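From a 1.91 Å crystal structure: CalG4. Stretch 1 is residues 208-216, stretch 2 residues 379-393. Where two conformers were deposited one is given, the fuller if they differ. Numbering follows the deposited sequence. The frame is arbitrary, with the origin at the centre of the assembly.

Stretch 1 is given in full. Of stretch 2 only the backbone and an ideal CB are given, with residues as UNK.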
ATOM      1  N   PHE A 208      23.847  -4.370  -8.184  1.00 16.71           N
ATOM      2  CA  PHE A 208      22.508  -3.833  -8.503  1.00 15.60           C
ATOM      3  C   PHE A 208      21.455  -4.843  -8.042  1.00 15.88           C
ATOM      4  O   PHE A 208      21.474  -5.994  -8.492  1.00 16.86           O
ATOM      5  CB  PHE A 208      22.363  -3.557 -10.001  1.00 14.16           C
ATOM      6  CG  PHE A 208      23.301  -2.481 -10.507  1.00 15.65           C
ATOM      7  CD1 PHE A 208      22.860  -1.159 -10.613  1.00 15.74           C
ATOM      8  CD2 PHE A 208      24.629  -2.777 -10.794  1.00 14.99           C
ATOM      9  CE1 PHE A 208      23.721  -0.140 -11.076  1.00 11.82           C
ATOM     10  CE2 PHE A 208      25.528  -1.770 -11.208  1.00 18.23           C
ATOM     11  CZ  PHE A 208      25.057  -0.443 -11.376  1.00 16.29           C
ATOM     12  N   ALA A 209      20.582  -4.436  -7.130  1.00 12.98           N
ATOM     13  CA  ALA A 209      19.442  -5.289  -6.765  1.00 13.79           C
ATOM     14  C   ALA A 209      18.118  -4.772  -7.401  1.00 14.35           C
ATOM     15  O   ALA A 209      17.645  -3.661  -7.101  1.00 13.93           O
ATOM     16  CB  ALA A 209      19.310  -5.397  -5.238  1.00 13.05           C
ATOM     17  N   PHE A 210      17.532  -5.575  -8.279  1.00 11.60           N
ATOM     18  CA  PHE A 210      16.235  -5.154  -8.951  1.00 11.86           C
ATOM     19  C   PHE A 210      15.062  -5.657  -8.095  1.00 11.29           C
ATOM     20  O   PHE A 210      14.616  -6.822  -8.219  1.00 11.36           O
ATOM     21  CB  PHE A 210      16.180  -5.648 -10.411  1.00 11.73           C
ATOM     22  CG  PHE A 210      17.274  -5.041 -11.270  1.00 12.47           C
ATOM     23  CD1 PHE A 210      17.039  -3.823 -11.942  1.00 12.80           C
ATOM     24  CD2 PHE A 210      18.543  -5.617 -11.306  1.00  9.19           C
ATOM     25  CE1 PHE A 210      18.075  -3.212 -12.714  1.00 11.99           C
ATOM     26  CE2 PHE A 210      19.620  -5.031 -12.068  1.00 10.04           C
ATOM     27  CZ  PHE A 210      19.369  -3.805 -12.753  1.00 12.30           C
ATOM     28  N   VAL A 211      14.619  -4.819  -7.163  1.00 12.12           N
ATOM     29  CA  VAL A 211      13.637  -5.254  -6.145  1.00 12.06           C
ATOM     30  C   VAL A 211      12.175  -5.053  -6.544  1.00 12.35           C
ATOM     31  O   VAL A 211      11.242  -5.494  -5.860  1.00 13.43           O
ATOM     32  CB  VAL A 211      13.948  -4.668  -4.711  1.00 12.75           C
ATOM     33  CG1 VAL A 211      15.404  -5.065  -4.252  1.00 13.45           C
ATOM     34  CG2 VAL A 211      13.668  -3.131  -4.712  1.00 11.88           C
ATOM     35  N   GLY A 212      11.958  -4.390  -7.659  1.00 13.28           N
ATOM     36  CA  GLY A 212      10.601  -4.102  -8.121  1.00 14.18           C
ATOM     37  C   GLY A 212       9.873  -2.938  -7.394  1.00 13.35           C
ATOM     38  O   GLY A 212      10.451  -2.346  -6.431  1.00 15.42           O
ATOM     39  N   PRO A 213       8.621  -2.625  -7.806  1.00 14.19           N
ATOM     40  CA  PRO A 213       7.811  -1.540  -7.199  1.00 15.39           C
ATOM     41  C   PRO A 213       7.367  -1.942  -5.795  1.00 18.00           C
ATOM     42  O   PRO A 213       7.400  -3.135  -5.459  1.00 17.41           O
ATOM     43  CB  PRO A 213       6.615  -1.394  -8.164  1.00 15.08           C
ATOM     44  CG  PRO A 213       6.496  -2.708  -8.853  1.00 15.63           C
ATOM     45  CD  PRO A 213       7.886  -3.326  -8.880  1.00 12.38           C
ATOM     46  N   THR A 214       7.060  -0.983  -4.921  1.00 21.70           N
ATOM     47  CA  THR A 214       6.547  -1.390  -3.610  1.00 24.90           C
ATOM     48  C   THR A 214       5.105  -1.698  -3.997  1.00 27.48           C
ATOM     49  O   THR A 214       4.511  -0.963  -4.780  1.00 26.97           O
ATOM     50  CB  THR A 214       6.701  -0.313  -2.467  1.00 25.46           C
ATOM     51  OG1 THR A 214       8.046  -0.318  -1.943  1.00 25.50           O
ATOM     52  CG2 THR A 214       5.762  -0.617  -1.310  1.00 26.47           C
ATOM     53  N   LEU A 215       4.585  -2.837  -3.560  1.00 30.64           N
ATOM     54  CA  LEU A 215       3.345  -3.283  -4.158  1.00 34.53           C
ATOM     55  C   LEU A 215       2.139  -2.557  -3.572  1.00 37.05           C
ATOM     56  O   LEU A 215       2.272  -1.702  -2.696  1.00 37.70           O
ATOM     57  CB  LEU A 215       3.218  -4.824  -4.220  1.00 34.25           C
ATOM     58  CG  LEU A 215       3.732  -5.529  -5.503  1.00 35.32           C
ATOM     59  CD1 LEU A 215       3.582  -4.700  -6.760  1.00 33.31           C
ATOM     60  CD2 LEU A 215       5.160  -6.063  -5.408  1.00 35.62           C
ATOM     61  N   THR A 216       0.974  -2.885  -4.104  1.00 40.09           N
ATOM     62  CA  THR A 216      -0.223  -2.076  -3.957  1.00 42.89           C
ATOM     63  C   THR A 216      -1.284  -2.877  -3.171  1.00 43.86           C
ATOM     64  O   THR A 216      -1.118  -4.082  -2.971  1.00 44.56           O
ATOM     65  CB  THR A 216      -0.659  -1.708  -5.365  1.00 42.69           C
ATOM     66  OG1 THR A 216      -1.933  -1.045  -5.365  1.00 46.08           O
ATOM     67  CG2 THR A 216      -0.662  -2.970  -6.266  1.00 43.77           C
ATOM     68  N   UNK A 379       7.407 -11.492 -13.104  0.50  9.36           N
ATOM     69  CA  UNK A 379       8.697 -10.847 -12.799  0.50  9.31           C
ATOM     70  C   UNK A 379       8.555  -9.915 -11.604  0.50  9.71           C
ATOM     71  O   UNK A 379       9.295 -10.056 -10.617  0.50  8.96           O
ATOM     72  CB  UNK A 379       9.217 -10.071 -14.011  0.50  9.31           C
ATOM     73  N   UNK A 380       7.549  -9.036 -11.661  1.00  9.81           N
ATOM     74  CA  UNK A 380       7.300  -8.071 -10.595  1.00 11.55           C
ATOM     75  C   UNK A 380       6.995  -8.771  -9.278  1.00 13.41           C
ATOM     76  O   UNK A 380       7.533  -8.386  -8.218  1.00 13.82           O
ATOM     77  CB  UNK A 380       6.145  -7.143 -10.976  1.00 11.55           C
ATOM     78  N   UNK A 381       6.121  -9.772  -9.334  1.00 13.48           N
ATOM     79  CA  UNK A 381       5.752 -10.491  -8.127  1.00 17.41           C
ATOM     80  C   UNK A 381       6.970 -11.172  -7.506  1.00 18.05           C
ATOM     81  O   UNK A 381       7.112 -11.198  -6.283  1.00 19.61           O
ATOM     82  CB  UNK A 381       4.664 -11.522  -8.434  1.00 17.41           C
ATOM     83  N   UNK A 382       7.884 -11.650  -8.325  1.00 17.60           N
ATOM     84  CA  UNK A 382       9.064 -12.332  -7.808  1.00 19.08           C
ATOM     85  C   UNK A 382      10.248 -11.394  -7.482  1.00 18.45           C
ATOM     86  O   UNK A 382      11.300 -11.865  -7.092  1.00 18.58           O
ATOM     87  CB  UNK A 382       9.515 -13.380  -8.827  1.00 19.08           C
ATOM     88  N   UNK A 383      10.086 -10.071  -7.611  1.00 16.90           N
ATOM     89  CA  UNK A 383      11.230  -9.148  -7.528  1.00 17.59           C
ATOM     90  C   UNK A 383      11.755  -8.951  -6.084  1.00 16.37           C
ATOM     91  O   UNK A 383      12.942  -8.662  -5.912  1.00 18.86           O
ATOM     92  CB  UNK A 383      10.828  -7.792  -8.111  1.00 17.59           C
ATOM     93  N   UNK A 384      10.882  -9.120  -5.100  1.00 14.00           N
ATOM     94  CA  UNK A 384      11.294  -9.192  -3.667  1.00 14.17           C
ATOM     95  C   UNK A 384      10.799  -8.031  -2.803  1.00 12.64           C
ATOM     96  O   UNK A 384      10.559  -8.179  -1.596  1.00 12.79           O
ATOM     97  CB  UNK A 384      12.821  -9.240  -3.577  1.00 14.17           C
ATOM     98  N   UNK A 385      10.744  -6.839  -3.383  1.00 13.33           N
ATOM     99  CA  UNK A 385      10.055  -5.742  -2.704  1.00 12.60           C
ATOM    100  C   UNK A 385      10.856  -5.222  -1.545  1.00 12.71           C
ATOM    101  O   UNK A 385      12.081  -5.463  -1.461  1.00 12.95           O
ATOM    102  CB  UNK A 385       8.675  -6.189  -2.217  1.00 12.60           C
ATOM    103  N   UNK A 386      10.194  -4.445  -0.660  1.00 12.36           N
ATOM    104  CA  UNK A 386      10.922  -3.834   0.450  1.00 12.49           C
ATOM    105  C   UNK A 386      11.616  -4.825   1.379  1.00 11.81           C
ATOM    106  O   UNK A 386      12.645  -4.475   1.946  1.00 12.06           O
ATOM    107  CB  UNK A 386       9.957  -2.978   1.273  1.00 12.49           C
ATOM    108  N   UNK A 387      11.062  -6.035   1.568  1.00 11.48           N
ATOM    109  CA  UNK A 387      11.741  -6.985   2.465  1.00 12.27           C
ATOM    110  C   UNK A 387      13.118  -7.383   1.922  1.00 12.31           C
ATOM    111  O   UNK A 387      14.083  -7.517   2.673  1.00 11.11           O
ATOM    112  CB  UNK A 387      10.880  -8.234   2.662  1.00 12.27           C
ATOM    113  N   UNK A 388      13.169  -7.576   0.612  1.00 11.78           N
ATOM    114  CA  UNK A 388      14.403  -7.894  -0.051  1.00 12.18           C
ATOM    115  C   UNK A 388      15.327  -6.704  -0.046  1.00 12.40           C
ATOM    116  O   UNK A 388      16.540  -6.853   0.146  1.00 13.27           O
ATOM    117  CB  UNK A 388      14.141  -8.366  -1.483  1.00 12.18           C
ATOM    118  N   UNK A 389      14.773  -5.534  -0.291  1.00 12.02           N
ATOM    119  CA  UNK A 389      15.581  -4.308  -0.292  1.00 12.21           C
ATOM    120  C   UNK A 389      16.278  -4.092   1.077  1.00 12.59           C
ATOM    121  O   UNK A 389      17.493  -3.791   1.127  1.00 11.46           O
ATOM    122  CB  UNK A 389      14.700  -3.104  -0.631  1.00 12.21           C
ATOM    123  N   UNK A 390      15.540  -4.337   2.167  1.00 10.69           N
ATOM    124  CA  UNK A 390      16.076  -4.254   3.554  1.00 10.69           C
ATOM    125  C   UNK A 390      17.133  -5.347   3.803  1.00 11.10           C
ATOM    126  O   UNK A 390      18.144  -5.089   4.447  1.00 10.50           O
ATOM    127  CB  UNK A 390      14.943  -4.389   4.573  1.00 10.69           C
ATOM    128  N   UNK A 391      16.889  -6.556   3.290  1.00 11.16           N
ATOM    129  CA  UNK A 391      17.868  -7.646   3.381  1.00 13.32           C
ATOM    130  C   UNK A 391      19.200  -7.244   2.710  1.00 13.71           C
ATOM    131  O   UNK A 391      20.290  -7.475   3.286  1.00 14.01           O
ATOM    132  CB  UNK A 391      17.309  -8.914   2.732  1.00 13.32           C
ATOM    133  N   UNK A 392      19.101  -6.607   1.548  1.00 13.61           N
ATOM    134  CA  UNK A 392      20.291  -6.248   0.756  1.00 14.23           C
ATOM    135  C   UNK A 392      21.023  -5.153   1.512  1.00 14.30           C
ATOM    136  O   UNK A 392      22.231  -5.166   1.607  1.00 13.54           O
ATOM    137  CB  UNK A 392      19.921  -5.791  -0.657  1.00 14.23           C
ATOM    138  N   UNK A 393      20.280  -4.197   2.050  1.00 12.82           N
ATOM    139  CA  UNK A 393      20.939  -3.122   2.790  1.00 13.27           C
ATOM    140  C   UNK A 393      21.613  -3.685   4.037  1.00 12.91           C
ATOM    141  O   UNK A 393      22.783  -3.335   4.343  1.00 11.19           O
ATOM    142  CB  UNK A 393      19.936  -2.031   3.170  1.00 13.27           C
TER

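Position 379, on a helical turn, has nothing of stretch 1 near its CB, so many residues would do; it is Asp379. At 380 the CB points sideways and lies 4.7 Å from Pro213 CD. A branched or long apolar side chain would suit this surface, and the residue is Ile380: its CG2 packs 3.8 Å from Pro213 CG and 3.9 Å from Leu215 CD1. Positions 381 and 382 point away and are little constrained by stretch 1; they are Leu381 and Ser382, the latter donating from OG to Asp379 O (3.0 Å).

Position 383 is much tighter. Its CB points toward stretch 1 and stands 3.2 Å from Val211 O and 3.6 Å from Gly212 N, which favours a small residue such as alanine, serine or cysteine. Gly212 complements it, since a CB there would come within 2.6 Å of the CB at 383. The residue is Ser383; its OG donates to Asp379 O (2.8 Å), and a water donates both to this OG (3.1 Å) and to Phe210 O (3.0 Å).

Phi is 114° at 384 and a CB would jam against the preceding carbonyl, so glycine is called for: Gly384. At 385 phi is again positive (74°), favouring glycine, while the backbone N faces an acceptor. Gly385 N donates to Val211 O (2.9 Å, 145°), the direct hydrogen bond joining the stretches.

With phi near -59° at 386 and the CB sideways, 4.6 Å from Thr214 OG1, proline or a modest side chain fits; Pro386 places CG 3.4 Å from that OG1. Position 387 is out of reach and takes Ala387.

At 388 the CB points toward stretch 1, 4.5 Å from Val211 CG1, and the backbone carbonyl of Phe210 lies farther along. A long side chain, apolar near its base and perhaps a donor at its tip, would suit. Arg388 is extended, its CD 3.8 Å from Val211 CG1, with Ala209 CB and Val211 CG1 over one guanidinium face. NH1 donates to Ser383 O (2.9 Å), and NH2 reaches Phe210 N through a water.

The CB at 389 is 4.2 Å from Val211 CG1, inviting a small apolar residue; Ala389 supplies it. At 392 the CB points toward Ala209 CB, 4.6 Å away, and several medium or long side chains could cover that methyl. Glu392 brings CD to 3.8 Å from Ala209 CB, while its OE2 forms a salt bridge with Arg388 NE (3.2 Å). Positions 390, 391 and 393 are out of reach and are Ala390, Asp391 and Val393.

Stretch 2 (379-393) DILSSGGPARAADEV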
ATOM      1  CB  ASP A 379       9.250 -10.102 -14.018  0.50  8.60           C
ATOM      2  CG  ASP A 379       9.653 -11.036 -15.130  0.50  6.68           C
ATOM      3  OD1 ASP A 379       9.676 -12.271 -14.941  0.50  8.39           O
ATOM      4  OD2 ASP A 379       9.955 -10.535 -16.216  0.50  8.98           O
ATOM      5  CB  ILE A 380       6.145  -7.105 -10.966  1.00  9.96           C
ATOM      6  CG1 ILE A 380       6.603  -6.182 -12.132  1.00 13.05           C
ATOM      7  CG2 ILE A 380       5.641  -6.267  -9.691  1.00 14.52           C
ATOM      8  CD1 ILE A 380       5.415  -5.456 -12.827  1.00 13.22           C
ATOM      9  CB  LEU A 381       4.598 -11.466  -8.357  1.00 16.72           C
ATOM     10  CG  LEU A 381       4.422 -12.513  -7.222  1.00 20.42           C
ATOM     11  CD1 LEU A 381       3.741 -11.879  -5.988  1.00 23.40           C
ATOM     12  CD2 LEU A 381       3.739 -13.827  -7.678  1.00 18.25           C
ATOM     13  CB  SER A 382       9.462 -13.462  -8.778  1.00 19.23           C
ATOM     14  OG  SER A 382      10.114 -12.883  -9.870  1.00 22.72           O
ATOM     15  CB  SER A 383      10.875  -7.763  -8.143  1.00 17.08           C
ATOM     16  OG  SER A 383      10.743  -7.950  -9.541  1.00 21.20           O
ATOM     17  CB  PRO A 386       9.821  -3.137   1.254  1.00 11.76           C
ATOM     18  CG  PRO A 386       8.771  -2.874   0.254  1.00 14.38           C
ATOM     19  CD  PRO A 386       8.780  -4.022  -0.704  1.00 12.00           C
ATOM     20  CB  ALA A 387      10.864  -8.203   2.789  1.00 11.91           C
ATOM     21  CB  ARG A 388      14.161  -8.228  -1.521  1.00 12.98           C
ATOM     22  CG  ARG A 388      15.498  -8.583  -2.207  1.00 13.00           C
ATOM     23  CD  ARG A 388      15.304  -8.803  -3.700  1.00 19.00           C
ATOM     24  NE  ARG A 388      16.609  -8.961  -4.365  1.00 22.06           N
ATOM     25  CZ  ARG A 388      16.797  -8.930  -5.675  1.00 20.14           C
ATOM     26  NH1 ARG A 388      15.757  -8.751  -6.493  1.00 20.30           N
ATOM     27  NH2 ARG A 388      18.028  -9.047  -6.143  1.00 19.14           N
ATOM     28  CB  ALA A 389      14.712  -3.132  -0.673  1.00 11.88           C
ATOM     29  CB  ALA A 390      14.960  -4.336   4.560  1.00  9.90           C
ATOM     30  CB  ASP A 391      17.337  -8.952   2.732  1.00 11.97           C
ATOM     31  CG  ASP A 391      16.256  -9.648   3.555  1.00 15.80           C
ATOM     32  OD1 ASP A 391      15.922  -9.232   4.698  1.00 14.66           O
ATOM     33  OD2 ASP A 391      15.765 -10.675   3.057  1.00 17.93           O
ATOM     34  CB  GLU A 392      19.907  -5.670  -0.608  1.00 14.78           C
ATOM     35  CG  GLU A 392      19.167  -6.619  -1.541  1.00 20.25           C
ATOM     36  CD  GLU A 392      20.047  -7.608  -2.282  1.00 21.19           C
ATOM     37  OE1 GLU A 392      21.294  -7.466  -2.312  1.00 24.73           O
ATOM     38  OE2 GLU A 392      19.470  -8.535  -2.884  1.00 27.47           O
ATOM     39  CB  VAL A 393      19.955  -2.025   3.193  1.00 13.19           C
ATOM     40  CG1 VAL A 393      20.634  -1.058   4.178  1.00 14.31           C
ATOM     41  CG2 VAL A 393      19.352  -1.277   1.924  1.00 10.77           C
TER
HETATM   42  O   HOH W   1      18.148  -8.446  -9.023  1.00 15.74           O
HETATM   43  O   HOH W   2      13.654  -8.347 -10.627  1.00 19.29           O
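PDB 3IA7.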